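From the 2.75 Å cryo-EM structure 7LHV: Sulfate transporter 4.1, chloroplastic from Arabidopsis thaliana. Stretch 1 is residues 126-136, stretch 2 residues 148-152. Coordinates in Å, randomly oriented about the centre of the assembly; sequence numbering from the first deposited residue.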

# COMPACT_ATOMS: atom_id res chain seq x y z
N TYR A 126 -9.64 -3.93 37.19
CA TYR A 126 -9.69 -3.04 36.03
C TYR A 126 -10.35 -3.69 34.83
O TYR A 126 -10.67 -2.99 33.86
CB TYR A 126 -8.28 -2.56 35.68
CG TYR A 126 -7.85 -1.43 36.57
CD1 TYR A 126 -8.12 -0.11 36.24
CD2 TYR A 126 -7.20 -1.67 37.78
CE1 TYR A 126 -7.74 0.93 37.06
CE2 TYR A 126 -6.82 -0.64 38.60
CZ TYR A 126 -7.09 0.66 38.24
OH TYR A 126 -6.72 1.69 39.07
N GLY A 127 -10.55 -5.01 34.85
CA GLY A 127 -11.41 -5.62 33.85
C GLY A 127 -12.86 -5.21 34.02
O GLY A 127 -13.53 -4.83 33.06
N LEU A 128 -13.35 -5.26 35.27
CA LEU A 128 -14.75 -4.91 35.53
C LEU A 128 -15.03 -3.47 35.15
O LEU A 128 -16.07 -3.17 34.56
CB LEU A 128 -15.09 -5.17 36.99
CG LEU A 128 -15.03 -6.62 37.45
CD1 LEU A 128 -15.43 -6.74 38.90
CD2 LEU A 128 -15.91 -7.49 36.57
N TYR A 129 -14.12 -2.56 35.49
CA TYR A 129 -14.24 -1.18 35.03
C TYR A 129 -14.38 -1.13 33.52
O TYR A 129 -15.25 -0.45 32.98
CB TYR A 129 -13.03 -0.36 35.48
CG TYR A 129 -12.86 -0.24 36.98
CD1 TYR A 129 -13.91 -0.46 37.85
CD2 TYR A 129 -11.63 0.12 37.52
CE1 TYR A 129 -13.75 -0.34 39.21
CE2 TYR A 129 -11.46 0.24 38.88
CZ TYR A 129 -12.52 0.01 39.72
OH TYR A 129 -12.36 0.13 41.08
N SER A 130 -13.54 -1.90 32.81
CA SER A 130 -13.57 -1.93 31.36
C SER A 130 -14.87 -2.51 30.81
O SER A 130 -15.11 -2.40 29.61
CB SER A 130 -12.38 -2.71 30.82
OG SER A 130 -12.34 -2.65 29.41
N SER A 131 -15.68 -3.15 31.65
CA SER A 131 -16.99 -3.61 31.25
C SER A 131 -18.12 -2.75 31.79
O SER A 131 -19.27 -2.95 31.38
CB SER A 131 -17.21 -5.06 31.71
OG SER A 131 -16.27 -5.94 31.12
N PHE A 132 -17.84 -1.83 32.71
CA PHE A 132 -18.92 -1.09 33.35
C PHE A 132 -19.34 0.13 32.53
O PHE A 132 -20.46 0.18 32.01
CB PHE A 132 -18.50 -0.67 34.75
CG PHE A 132 -19.54 0.13 35.47
CD1 PHE A 132 -20.85 -0.31 35.55
CD2 PHE A 132 -19.21 1.34 36.07
CE1 PHE A 132 -21.80 0.43 36.21
CE2 PHE A 132 -20.16 2.08 36.73
CZ PHE A 132 -21.46 1.62 36.80
N VAL A 133 -18.46 1.11 32.40
CA VAL A 133 -18.84 2.41 31.85
C VAL A 133 -18.96 2.36 30.32
O VAL A 133 -19.96 2.86 29.79
CB VAL A 133 -17.87 3.51 32.29
CG1 VAL A 133 -18.12 4.78 31.51
CG2 VAL A 133 -18.03 3.77 33.78
N PRO A 134 -18.00 1.79 29.58
CA PRO A 134 -18.18 1.76 28.12
C PRO A 134 -19.45 1.06 27.67
O PRO A 134 -20.09 1.53 26.72
CB PRO A 134 -16.92 1.03 27.62
CG PRO A 134 -16.36 0.36 28.81
CD PRO A 134 -16.69 1.23 29.96
N VAL A 135 -19.86 -0.01 28.35
CA VAL A 135 -21.06 -0.73 27.94
C VAL A 135 -22.27 0.20 27.99
O VAL A 135 -22.99 0.36 26.99
CB VAL A 135 -21.28 -1.97 28.82
CG1 VAL A 135 -22.70 -2.47 28.68
CG2 VAL A 135 -20.30 -3.06 28.42
N PHE A 136 -22.49 0.87 29.12
CA PHE A 136 -23.56 1.86 29.20
C PHE A 136 -23.42 2.91 28.12
O PHE A 136 -24.43 3.38 27.57
CB PHE A 136 -23.59 2.54 30.57
CG PHE A 136 -24.14 1.68 31.67
CD1 PHE A 136 -23.39 0.67 32.23
CD2 PHE A 136 -25.42 1.91 32.15
CE1 PHE A 136 -23.91 -0.11 33.24
CE2 PHE A 136 -25.94 1.14 33.16
CZ PHE A 136 -25.18 0.12 33.71
N ALA A 148 -21.43 -7.37 21.92
CA ALA A 148 -21.08 -7.26 23.33
C ALA A 148 -19.72 -6.59 23.46
O ALA A 148 -18.75 -7.02 22.84
CB ALA A 148 -21.06 -8.63 24.00
N ILE A 149 -19.66 -5.53 24.27
CA ILE A 149 -18.48 -4.67 24.38
C ILE A 149 -17.80 -4.94 25.71
O ILE A 149 -18.46 -5.00 26.76
CB ILE A 149 -18.87 -3.19 24.25
CG1 ILE A 149 -19.17 -2.87 22.79
CG2 ILE A 149 -17.77 -2.29 24.76
CD1 ILE A 149 -18.03 -3.21 21.88
N GLY A 150 -16.48 -5.12 25.67
CA GLY A 150 -15.71 -5.38 26.86
C GLY A 150 -14.31 -5.85 26.54
O GLY A 150 -13.86 -5.77 25.39
N PRO A 151 -13.60 -6.35 27.54
CA PRO A 151 -12.26 -6.90 27.29
C PRO A 151 -12.32 -8.10 26.36
O PRO A 151 -13.25 -8.91 26.42
CB PRO A 151 -11.78 -7.30 28.69
CG PRO A 151 -12.64 -6.55 29.64
CD PRO A 151 -13.96 -6.41 28.97
N VAL A 152 -11.31 -8.20 25.50
CA VAL A 152 -11.15 -9.35 24.62
C VAL A 152 -9.71 -9.83 24.74
O VAL A 152 -8.83 -9.12 25.24
CB VAL A 152 -11.50 -9.04 23.15
CG1 VAL A 152 -12.93 -8.56 23.05
CG2 VAL A 152 -10.55 -8.02 22.58

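No hydrogen bond crosses between these two stretches. What joins them is close packing of a short extended segment, Ile149 to Pro151, against a kinked helix, with about 240 Å² buried in all. Ile149 and Pro151 cover the most surface, 58 Å² each, and between them lies a glycine at the closest CA approach.

Pro151 lies alongside the helix where small residues leave room. CD of Pro151 is 3.2 Å from OG of Ser131, and CG of Pro151 is 3.9 Å from both OG of Ser130 and the backbone O of Gly127. Three oxygens therefore line the ring, and its carbons, next to a nitrogen that has no proton to give, meet them by contact alone. The two serines are set differently. Ser130, with chi1 in the t well, points its CB toward the strand while its OG is hydrogen-bonded elsewhere in the structure; Ser131, in the m well, leaves sideways and sets its OG beside the ring. Gly127 has no side chain; its backbone O contributes the contact.

Gly150 and Ser131 form the closest pair of CA atoms across the stretches, the CA of Gly150 lying 4.9 Å from the CA of Ser131. The phi/psi of Gly150, 167/-168, is an extended conformation that glycine adopts easily and other residues rarely do. A CB built on Gly150 would sit only 2.8 Å from CD of Pro151, a clash within its own segment, so the lack of a side chain suits both the backbone path and the proline that follows.

Ile149 supplies the apolar half of the contact. Its CB points toward the helix, although the end of the side chain leads away, so the packing relies on the part near the backbone: CB of Ile149 lies 4.4 Å from CG2 of Val135, and CG2 of Ile149 lies 4.5 Å from CB of Pro134. The same CG2 of Val135 comes within 3.1 Å of the carbonyl O of Ile149, a tight approach of methyl to oxygen. Val135, in the t rotamer, reaches the strand from a CB directed sideways.

Pro134 also belongs to the kink. Its nitrogen cannot donate to the preceding turn, and the N of Val135 makes no such bond either, yet the CB of Pro134 still faces the strand and packs on isoleucine. The rule to read here is one of economy: small residues and a bare carbonyl receive the proline ring, glycine suits the extended path into the proline, and compact apolar groups finish the seam.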